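Local structure of cell wall binding protein cwp8 (Peptoclostridium difficile, 5J6Q) at residues Glu312-Val317 with Pro338-Lys343; Leu326-Leu331 with Leu406-Gln411; Ile368-Gly373 with Ser391-Val396. The protein probably attaches to the bacterial cell wall through three CWB2 domains, as a member of the S-layer-associated cell wall proteins of this organism. One frame throughout, in Å; residues are numbered along the deposited sequence.

Contact 1 (Glu312-Val317 with Pro338-Lys343); sequences EAIILV and PILLSK
Val317 and Leu341 meet across two neighbouring parallel strands, 313-317 and 339-342, the two strands of a beta-alpha-beta crossover in the toprim-like CWB2 fold, and their side chains interlock here. On the face bearing Ile315, Val317, Ile339 and Leu341, the knob is Val317 CG1. It fills the notch between Leu341 CD2, at 3.6 Å, and Ile339 CG2, at 4.0 Å, because chi1 of 69° turns CG1 into the crowded position between backbone N and carbonyl carbon. Val317 and Leu341 lie side by side and point the same way.

On the other face, Leu316, with CG anti to the backbone N (chi1 -163°), reaches its neighbour with CD1, 3.7 Å from Leu340 O. CD1 also touches Leu340 CB, while CG meets Ser342 CB. Ile314 CG2 reaches Leu340 CD1, and helix 349-359 packs on both residues. Backbone bonds join the strands, with Leu340 N bonded to Ile315 O at 2.9 Å and almost straight (174°). Val317 O in turn accepts from Ser342 N. Just before strand 339-342, the Pro338 ring adds a further bump, its CG 4.0 Å from Ile314 CD1 and its CD 3.1 Å from Ala313 O.

Contact 2 (Leu326-Leu331 with Leu406-Gln411); sequences LASAPL and LEIAKQ
Ser328 OG is held by a hydrogen bond to Asp324 O of the preceding helix 322-327, and offers its flank to the CD1 methyl of Ile408, 3.7 Å away. With that bond made, the hydroxyl can lie against a methyl. Ala327 CB forms the next piece of the same surface, 3.6 Å from Ile408 CD1, so one methyl borders both a hydroxyl and an alanine methyl.

Ile408 carries the contact with both branches. Its CG1 arm, straight at chi2 (168°), extends CD1 to Ala327 and Ser328. Its CG2 branch lies 3.6 Å from Ala327 O and approaches Leu331 CB at 4.3 Å, one turn further along. Leu331 then crosses Gln411, its CD1 resting 4.1 Å from Gln411 CB. Gln411 is bent at chi2, and its amide NE2 is hydrogen-bonded to Glu394 OE2 on strand 392-396.

No hydrogen bond joins the two segments, so the fit depends on shape. Ile408 also packs on Val371 and Val396, and Ser328 on Val371, so both helical segments rest on the sheet while touching each other. Helices 322-327 and 329-334 meet around Ser328, opposite the C-terminal part of helix 401-410. Away from that sheet, Leu326 touches Ile444, and Leu406 and Ala409 touch Ile445, on strand 444-447 of the next parallel sheet. The two segments fall in different CWB2 sequence ranges, and the arrangement is characteristic of an alpha/beta assembly: helices packed between two parallel sheets, joining neighbouring CWB2 repeats of toprim-like fold.

Contact 3 (Ile368-Gly373 with Ser391-Val396); sequences IYIVGG and SKVERV
Ile368 opens the pairing of strands 368-371 and 392-396: its N bonds to Lys392 O, and its O receives Glu394 N. At Tyr369 the side chains take over. Glu394, extended, runs beside the ring and points the same way, with the carboxylate plane 25° from the ring plane and OE1 3.2 Å from Tyr369 CE2. Val396 CG2 meets the ring at its edge, 3.7 Å from Tyr369 CD2. Besides its bond to Gln411, the other carboxylate oxygen, OE2, makes a long salt bridge with Lys392.

Ile370 again bonds through both backbone groups, its O taking Val396 N. Its CD1 is pressed unusually tightly against Val393 CG1 (3.4 Å), while its CG2 sits 3.6 Å above the centre of the Arg395 guanidinium. Val371 follows with CG2 near Val396 CB.

Gly372 N continues the ladder to Val396 O. Its own carbonyl O accepts Arg395 NH2 at 3.1 Å, near the guanidinium plane but with NH2 38° out of the carbonyl plane. A bend at chi3 (-76°) turns Arg395 NE back, and NH1 goes on to a salt bridge with Glu382 and a bond to Val377 O. The arginine thus links the Gly372-Gly373 segment after strand 367-371 to helix 379-386, within the classic beta-alpha-beta unit of a parallel sheet.

In the fold
Contacts 1 and 3 are the two outer strand pairings of one four-stranded parallel sheet, ordered 339-342, 313-318, 367-371, 392-396, with centres about 9 Å apart. Strands 313-318 and 367-371 join them: Leu316 N lies 2.8 Å from Tyr369 O, a probable hydrogen bond, and Ile315 CG2 packs 3.7 Å from Val371 CG2. Contact 2 lies against the side of the sheet bearing Ile315 and Val371, its centre about 13 Å from that of contact 1 and about 12 Å from that of contact 3. Ile315 CD1 touches Leu331 CG at 3.6 Å, while Val396 CG1 approaches Ile408 N at 3.7 Å. A single helical layer therefore spans both strand pairs.

Contact 1 (Glu312-Val317 with Pro338-Lys343)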
loop_
_atom_site.group_PDB
_atom_site.type_symbol
_atom_site.label_atom_id
_atom_site.label_comp_id
_atom_site.label_asym_id
_atom_site.label_seq_id
_atom_site.Cartn_x
_atom_site.Cartn_y
_atom_site.Cartn_z
ATOM N N GLU A 312 0.146 -30.991 11.785
ATOM C CA GLU A 312 0.278 -32.241 12.445
ATOM C C GLU A 312 1.693 -32.601 12.616
ATOM O O GLU A 312 2.019 -33.519 13.382
ATOM C CB GLU A 312 -0.514 -33.283 11.663
ATOM C CG GLU A 312 -1.995 -32.917 11.763
ATOM C CD GLU A 312 -2.850 -33.578 10.724
ATOM O OE1 GLU A 312 -4.034 -33.193 10.614
ATOM O OE2 GLU A 312 -2.349 -34.479 10.022
ATOM N N ALA A 313 2.573 -31.849 11.968
ATOM C CA ALA A 313 3.994 -32.167 12.045
ATOM C C ALA A 313 4.846 -31.025 11.519
ATOM O O ALA A 313 4.314 -29.992 11.098
ATOM C CB ALA A 313 4.285 -33.427 11.229
ATOM N N ILE A 314 6.184 -31.198 11.589
ATOM C CA ILE A 314 7.150 -30.204 11.104
ATOM C C ILE A 314 8.133 -31.007 10.170
ATOM O O ILE A 314 8.494 -32.139 10.518
ATOM C CB ILE A 314 7.989 -29.513 12.236
ATOM C CG1 ILE A 314 7.080 -28.878 13.320
ATOM C CG2 ILE A 314 8.983 -28.443 11.599
ATOM C CD1 ILE A 314 6.425 -27.576 12.914
ATOM N N ILE A 315 8.441 -30.463 8.962
ATOM C CA ILE A 315 9.458 -31.003 8.128
ATOM C C ILE A 315 10.507 -29.928 8.250
ATOM O O ILE A 315 10.222 -28.759 7.947
ATOM C CB ILE A 315 9.112 -31.239 6.651
ATOM C CG1 ILE A 315 7.749 -31.931 6.475
ATOM C CG2 ILE A 315 10.221 -32.131 6.051
ATOM C CD1 ILE A 315 7.833 -33.443 6.830
ATOM N N LEU A 316 11.712 -30.289 8.654
ATOM C CA LEU A 316 12.807 -29.329 8.830
ATOM C C LEU A 316 13.991 -29.718 7.890
ATOM O O LEU A 316 14.476 -30.840 7.958
ATOM C CB LEU A 316 13.209 -29.390 10.283
ATOM C CG LEU A 316 14.034 -28.244 10.797
ATOM C CD1 LEU A 316 13.390 -26.918 10.484
ATOM C CD2 LEU A 316 14.125 -28.427 12.351
ATOM N N VAL A 317 14.416 -28.813 6.953
ATOM C CA VAL A 317 15.500 -29.219 6.043
ATOM C C VAL A 317 16.638 -28.232 6.222
ATOM O O VAL A 317 16.444 -27.234 6.919
ATOM C CB VAL A 317 14.882 -29.296 4.584
ATOM C CG1 VAL A 317 14.518 -27.919 4.069
ATOM C CG2 VAL A 317 15.838 -29.953 3.603
ATOM N N PRO A 338 4.607 -27.993 7.667
ATOM C CA PRO A 338 5.253 -26.909 6.830
ATOM C C PRO A 338 6.670 -27.304 6.531
ATOM O O PRO A 338 7.232 -28.066 7.345
ATOM C CB PRO A 338 5.301 -25.709 7.745
ATOM C CG PRO A 338 5.398 -26.424 9.232
ATOM C CD PRO A 338 4.457 -27.604 9.085
ATOM N N ILE A 339 7.300 -26.709 5.470
ATOM C CA ILE A 339 8.645 -27.059 5.267
ATOM C C ILE A 339 9.346 -25.870 5.822
ATOM O O ILE A 339 9.212 -24.755 5.343
ATOM C CB ILE A 339 9.045 -27.467 3.843
ATOM C CG1 ILE A 339 8.436 -28.820 3.438
ATOM C CG2 ILE A 339 10.556 -27.557 3.832
ATOM C CD1 ILE A 339 8.339 -29.115 1.816
ATOM N N LEU A 340 10.059 -26.064 6.910
ATOM C CA LEU A 340 10.679 -24.904 7.531
ATOM C C LEU A 340 12.177 -25.157 7.368
ATOM O O LEU A 340 12.543 -26.234 6.966
ATOM C CB LEU A 340 10.274 -24.699 9.021
ATOM C CG LEU A 340 8.791 -24.258 9.193
ATOM C CD1 LEU A 340 8.343 -24.407 10.703
ATOM C CD2 LEU A 340 8.600 -22.780 8.786
ATOM N N LEU A 341 13.014 -24.207 7.690
ATOM C CA LEU A 341 14.420 -24.334 7.391
ATOM C C LEU A 341 15.286 -24.099 8.620
ATOM O O LEU A 341 14.969 -23.210 9.410
ATOM C CB LEU A 341 14.769 -23.228 6.349
ATOM C CG LEU A 341 13.888 -23.169 5.058
ATOM C CD1 LEU A 341 14.173 -21.868 4.249
ATOM C CD2 LEU A 341 14.138 -24.332 4.202
ATOM N N SER A 342 16.439 -24.819 8.712
ATOM C CA SER A 342 17.341 -24.619 9.822
ATOM C C SER A 342 18.757 -24.340 9.351
ATOM O O SER A 342 19.137 -24.746 8.253
ATOM C CB SER A 342 17.405 -25.882 10.683
ATOM O OG SER A 342 17.957 -25.591 11.953
ATOM N N LYS A 343 19.520 -23.612 10.164
ATOM C CA LYS A 343 20.918 -23.512 9.829
ATOM C C LYS A 343 21.469 -24.905 10.294
ATOM O O LYS A 343 20.787 -25.640 11.016
ATOM C CB LYS A 343 21.546 -22.345 10.587
ATOM C CG LYS A 343 21.766 -21.109 9.712
ATOM C CD LYS A 343 21.008 -19.906 10.229
ATOM C CE LYS A 343 21.417 -18.641 9.479
ATOM N NZ LYS A 343 21.148 -17.436 10.305
#

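Contact 2 (Leu326-Leu331 with Leu406-Gln411)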
loop_
_atom_site.group_PDB
_atom_site.type_symbol
_atom_site.label_atom_id
_atom_site.label_comp_id
_atom_site.label_asym_id
_atom_site.label_seq_id
_atom_site.Cartn_x
_atom_site.Cartn_y
_atom_site.Cartn_z
ATOM N N LEU A 326 13.058 -30.270 -2.121
ATOM C CA LEU A 326 12.065 -30.443 -3.195
ATOM C C LEU A 326 11.489 -31.832 -3.098
ATOM O O LEU A 326 10.281 -32.010 -3.281
ATOM C CB LEU A 326 12.684 -30.143 -4.596
ATOM C CG LEU A 326 13.680 -31.164 -5.165
ATOM C CD1 LEU A 326 12.937 -32.286 -5.873
ATOM C CD2 LEU A 326 14.564 -30.479 -6.212
ATOM N N ALA A 327 12.374 -32.850 -2.771
ATOM C CA ALA A 327 11.887 -34.240 -2.563
ATOM C C ALA A 327 10.941 -34.289 -1.333
ATOM O O ALA A 327 10.065 -35.158 -1.269
ATOM C CB ALA A 327 13.074 -35.171 -2.342
ATOM N N SER A 328 11.080 -33.344 -0.357
ATOM C CA SER A 328 10.188 -33.369 0.815
ATOM C C SER A 328 8.757 -32.872 0.597
ATOM O O SER A 328 7.988 -32.864 1.577
ATOM C CB SER A 328 10.791 -32.542 1.930
ATOM O OG SER A 328 12.021 -33.142 2.297
ATOM N N ALA A 329 8.379 -32.495 -0.641
ATOM C CA ALA A 329 7.057 -31.903 -0.842
ATOM C C ALA A 329 5.914 -32.874 -0.624
ATOM O O ALA A 329 4.970 -32.437 0.040
ATOM C CB ALA A 329 6.947 -31.299 -2.257
ATOM N N PRO A 330 5.909 -34.122 -1.219
ATOM C CA PRO A 330 4.761 -35.016 -0.945
ATOM C C PRO A 330 4.742 -35.386 0.537
ATOM O O PRO A 330 3.705 -35.724 1.016
ATOM C CB PRO A 330 4.995 -36.182 -1.911
ATOM C CG PRO A 330 6.439 -36.094 -2.237
ATOM C CD PRO A 330 6.729 -34.668 -2.322
ATOM N N LEU A 331 5.889 -35.298 1.238
ATOM C CA LEU A 331 5.991 -35.626 2.625
ATOM C C LEU A 331 5.336 -34.534 3.461
ATOM O O LEU A 331 4.505 -34.881 4.331
ATOM C CB LEU A 331 7.464 -35.816 3.102
ATOM C CG LEU A 331 7.491 -36.190 4.585
ATOM C CD1 LEU A 331 6.495 -37.396 4.790
ATOM C CD2 LEU A 331 8.807 -36.537 5.066
ATOM N N LEU A 406 15.306 -41.937 -1.052
ATOM C CA LEU A 406 14.607 -43.222 -0.805
ATOM C C LEU A 406 14.030 -43.265 0.658
ATOM O O LEU A 406 12.940 -43.773 0.886
ATOM C CB LEU A 406 15.584 -44.392 -1.054
ATOM C CG LEU A 406 16.251 -44.323 -2.428
ATOM C CD1 LEU A 406 17.595 -45.078 -2.423
ATOM C CD2 LEU A 406 15.317 -44.922 -3.456
ATOM N N GLU A 407 14.741 -42.729 1.629
ATOM C CA GLU A 407 14.198 -42.677 2.986
ATOM C C GLU A 407 12.906 -41.829 3.023
ATOM O O GLU A 407 11.920 -42.247 3.633
ATOM C CB GLU A 407 15.237 -42.096 3.946
ATOM C CG GLU A 407 16.456 -42.996 4.073
ATOM C CD GLU A 407 16.093 -44.404 4.538
ATOM O OE1 GLU A 407 16.769 -45.353 4.109
ATOM O OE2 GLU A 407 15.127 -44.565 5.326
ATOM N N ILE A 408 12.902 -40.634 2.339
ATOM C CA ILE A 408 11.691 -39.784 2.301
ATOM C C ILE A 408 10.632 -40.615 1.699
ATOM O O ILE A 408 9.492 -40.700 2.184
ATOM C CB ILE A 408 11.899 -38.528 1.386
ATOM C CG1 ILE A 408 12.835 -37.534 2.043
ATOM C CG2 ILE A 408 10.578 -37.884 1.063
ATOM C CD1 ILE A 408 13.287 -36.427 1.015
ATOM N N ALA A 409 11.016 -41.188 0.542
ATOM C CA ALA A 409 10.131 -42.043 -0.221
ATOM C C ALA A 409 9.446 -43.079 0.690
ATOM O O ALA A 409 8.229 -43.273 0.580
ATOM C CB ALA A 409 10.925 -42.751 -1.292
ATOM N N LYS A 410 10.218 -43.718 1.585
ATOM C CA LYS A 410 9.679 -44.743 2.479
ATOM C C LYS A 410 8.681 -44.207 3.516
ATOM O O LYS A 410 7.788 -44.954 3.922
ATOM C CB LYS A 410 10.834 -45.448 3.185
ATOM C CG LYS A 410 11.528 -46.462 2.300
ATOM C CD LYS A 410 12.330 -47.459 3.152
ATOM C CE LYS A 410 13.764 -47.557 2.688
ATOM N NZ LYS A 410 14.729 -47.504 3.831
ATOM N N GLN A 411 8.832 -42.926 3.948
ATOM C CA GLN A 411 7.929 -42.278 4.908
ATOM C C GLN A 411 6.561 -41.973 4.280
ATOM O O GLN A 411 5.648 -41.525 4.974
ATOM C CB GLN A 411 8.515 -40.959 5.417
ATOM C CG GLN A 411 9.769 -41.122 6.237
ATOM C CD GLN A 411 9.429 -41.448 7.677
ATOM O OE1 GLN A 411 8.225 -41.546 8.084
ATOM N NE2 GLN A 411 10.478 -41.585 8.482
#

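Contact 3 (Ile368-Gly373 with Ser391-Val396)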
loop_
_atom_site.group_PDB
_atom_site.type_symbol
_atom_site.label_atom_id
_atom_site.label_comp_id
_atom_site.label_asym_id
_atom_site.label_seq_id
_atom_site.Cartn_x
_atom_site.Cartn_y
_atom_site.Cartn_z
ATOM N N ILE A 368 8.418 -33.991 14.496
ATOM C CA ILE A 368 9.321 -33.102 13.822
ATOM C C ILE A 368 10.303 -34.035 13.063
ATOM O O ILE A 368 11.021 -34.813 13.726
ATOM C CB ILE A 368 10.124 -32.201 14.778
ATOM C CG1 ILE A 368 9.189 -31.207 15.516
ATOM C CG2 ILE A 368 11.215 -31.455 13.985
ATOM C CD1 ILE A 368 9.956 -30.397 16.564
ATOM N N TYR A 369 10.252 -34.023 11.675
ATOM C CA TYR A 369 11.171 -34.800 10.904
ATOM C C TYR A 369 12.290 -33.876 10.445
ATOM O O TYR A 369 11.992 -32.801 9.911
ATOM C CB TYR A 369 10.512 -35.369 9.663
ATOM C CG TYR A 369 9.303 -36.227 9.909
ATOM C CD1 TYR A 369 8.064 -35.661 10.144
ATOM C CD2 TYR A 369 9.390 -37.620 9.871
ATOM C CE1 TYR A 369 6.927 -36.454 10.321
ATOM C CE2 TYR A 369 8.267 -38.419 10.052
ATOM C CZ TYR A 369 7.038 -37.832 10.279
ATOM O OH TYR A 369 5.925 -38.636 10.475
ATOM N N ILE A 370 13.534 -34.250 10.619
ATOM C CA ILE A 370 14.678 -33.469 10.140
ATOM C C ILE A 370 15.144 -34.236 8.877
ATOM O O ILE A 370 15.482 -35.404 8.984
ATOM C CB ILE A 370 15.712 -33.412 11.273
ATOM C CG1 ILE A 370 15.194 -32.456 12.341
ATOM C CG2 ILE A 370 17.096 -32.964 10.784
ATOM C CD1 ILE A 370 15.777 -32.656 13.703
ATOM N N VAL A 371 15.067 -33.613 7.681
ATOM C CA VAL A 371 15.511 -34.285 6.461
ATOM C C VAL A 371 16.981 -33.937 6.187
ATOM O O VAL A 371 17.359 -32.782 6.368
ATOM C CB VAL A 371 14.568 -33.849 5.332
ATOM C CG1 VAL A 371 15.040 -34.403 3.978
ATOM C CG2 VAL A 371 13.145 -34.337 5.646
ATOM N N GLY A 372 17.812 -34.914 5.783
ATOM C CA GLY A 372 19.208 -34.629 5.521
ATOM C C GLY A 372 20.099 -35.068 6.670
ATOM O O GLY A 372 19.630 -35.389 7.771
ATOM N N GLY A 373 21.409 -35.079 6.409
ATOM C CA GLY A 373 22.373 -35.492 7.414
ATOM C C GLY A 373 22.680 -34.339 8.338
ATOM O O GLY A 373 22.076 -33.276 8.217
ATOM N N SER A 391 6.024 -35.633 20.351
ATOM C CA SER A 391 5.936 -37.090 20.323
ATOM C C SER A 391 7.245 -37.712 19.867
ATOM O O SER A 391 7.649 -38.730 20.411
ATOM C CB SER A 391 4.809 -37.520 19.392
ATOM O OG SER A 391 4.784 -38.924 19.193
ATOM N N LYS A 392 7.940 -37.085 18.885
ATOM C CA LYS A 392 9.211 -37.602 18.344
ATOM C C LYS A 392 9.925 -36.694 17.252
ATOM O O LYS A 392 9.269 -36.245 16.307
ATOM C CB LYS A 392 8.936 -38.975 17.695
ATOM C CG LYS A 392 10.207 -39.717 17.307
ATOM C CD LYS A 392 9.907 -41.055 16.645
ATOM C CE LYS A 392 11.122 -41.584 15.920
ATOM N NZ LYS A 392 10.760 -42.582 14.867
ATOM N N VAL A 393 11.237 -36.440 17.435
ATOM C CA VAL A 393 12.114 -35.773 16.517
ATOM C C VAL A 393 12.755 -36.963 15.760
ATOM O O VAL A 393 13.698 -37.560 16.263
ATOM C CB VAL A 393 13.189 -34.931 17.241
ATOM C CG1 VAL A 393 14.051 -34.199 16.218
ATOM C CG2 VAL A 393 12.555 -33.923 18.180
ATOM N N GLU A 394 12.215 -37.323 14.586
ATOM C CA GLU A 394 12.679 -38.449 13.779
ATOM C C GLU A 394 13.515 -38.008 12.581
ATOM O O GLU A 394 13.051 -37.181 11.780
ATOM C CB GLU A 394 11.448 -39.213 13.278
ATOM C CG GLU A 394 11.759 -40.305 12.268
ATOM C CD GLU A 394 10.522 -41.103 11.897
ATOM O OE1 GLU A 394 9.389 -40.609 12.107
ATOM O OE2 GLU A 394 10.682 -42.232 11.395
ATOM N N ARG A 395 14.741 -38.544 12.435
ATOM C CA ARG A 395 15.529 -38.109 11.293
ATOM C C ARG A 395 15.336 -39.035 10.108
ATOM O O ARG A 395 15.305 -40.280 10.238
ATOM C CB ARG A 395 17.011 -37.935 11.642
ATOM C CG ARG A 395 17.655 -37.012 10.589
ATOM C CD ARG A 395 19.159 -36.816 10.720
ATOM N NE ARG A 395 19.479 -35.900 11.815
ATOM C CZ ARG A 395 20.170 -34.768 11.688
ATOM N NH1 ARG A 395 20.457 -34.037 12.752
ATOM N NH2 ARG A 395 20.567 -34.353 10.490
ATOM N N VAL A 396 15.154 -38.388 8.932
ATOM C CA VAL A 396 14.890 -39.030 7.646
ATOM C C VAL A 396 16.120 -38.717 6.841
ATOM O O VAL A 396 16.250 -37.602 6.287
ATOM C CB VAL A 396 13.603 -38.444 6.993
ATOM C CG1 VAL A 396 13.315 -39.114 5.653
ATOM C CG2 VAL A 396 12.403 -38.609 7.931
#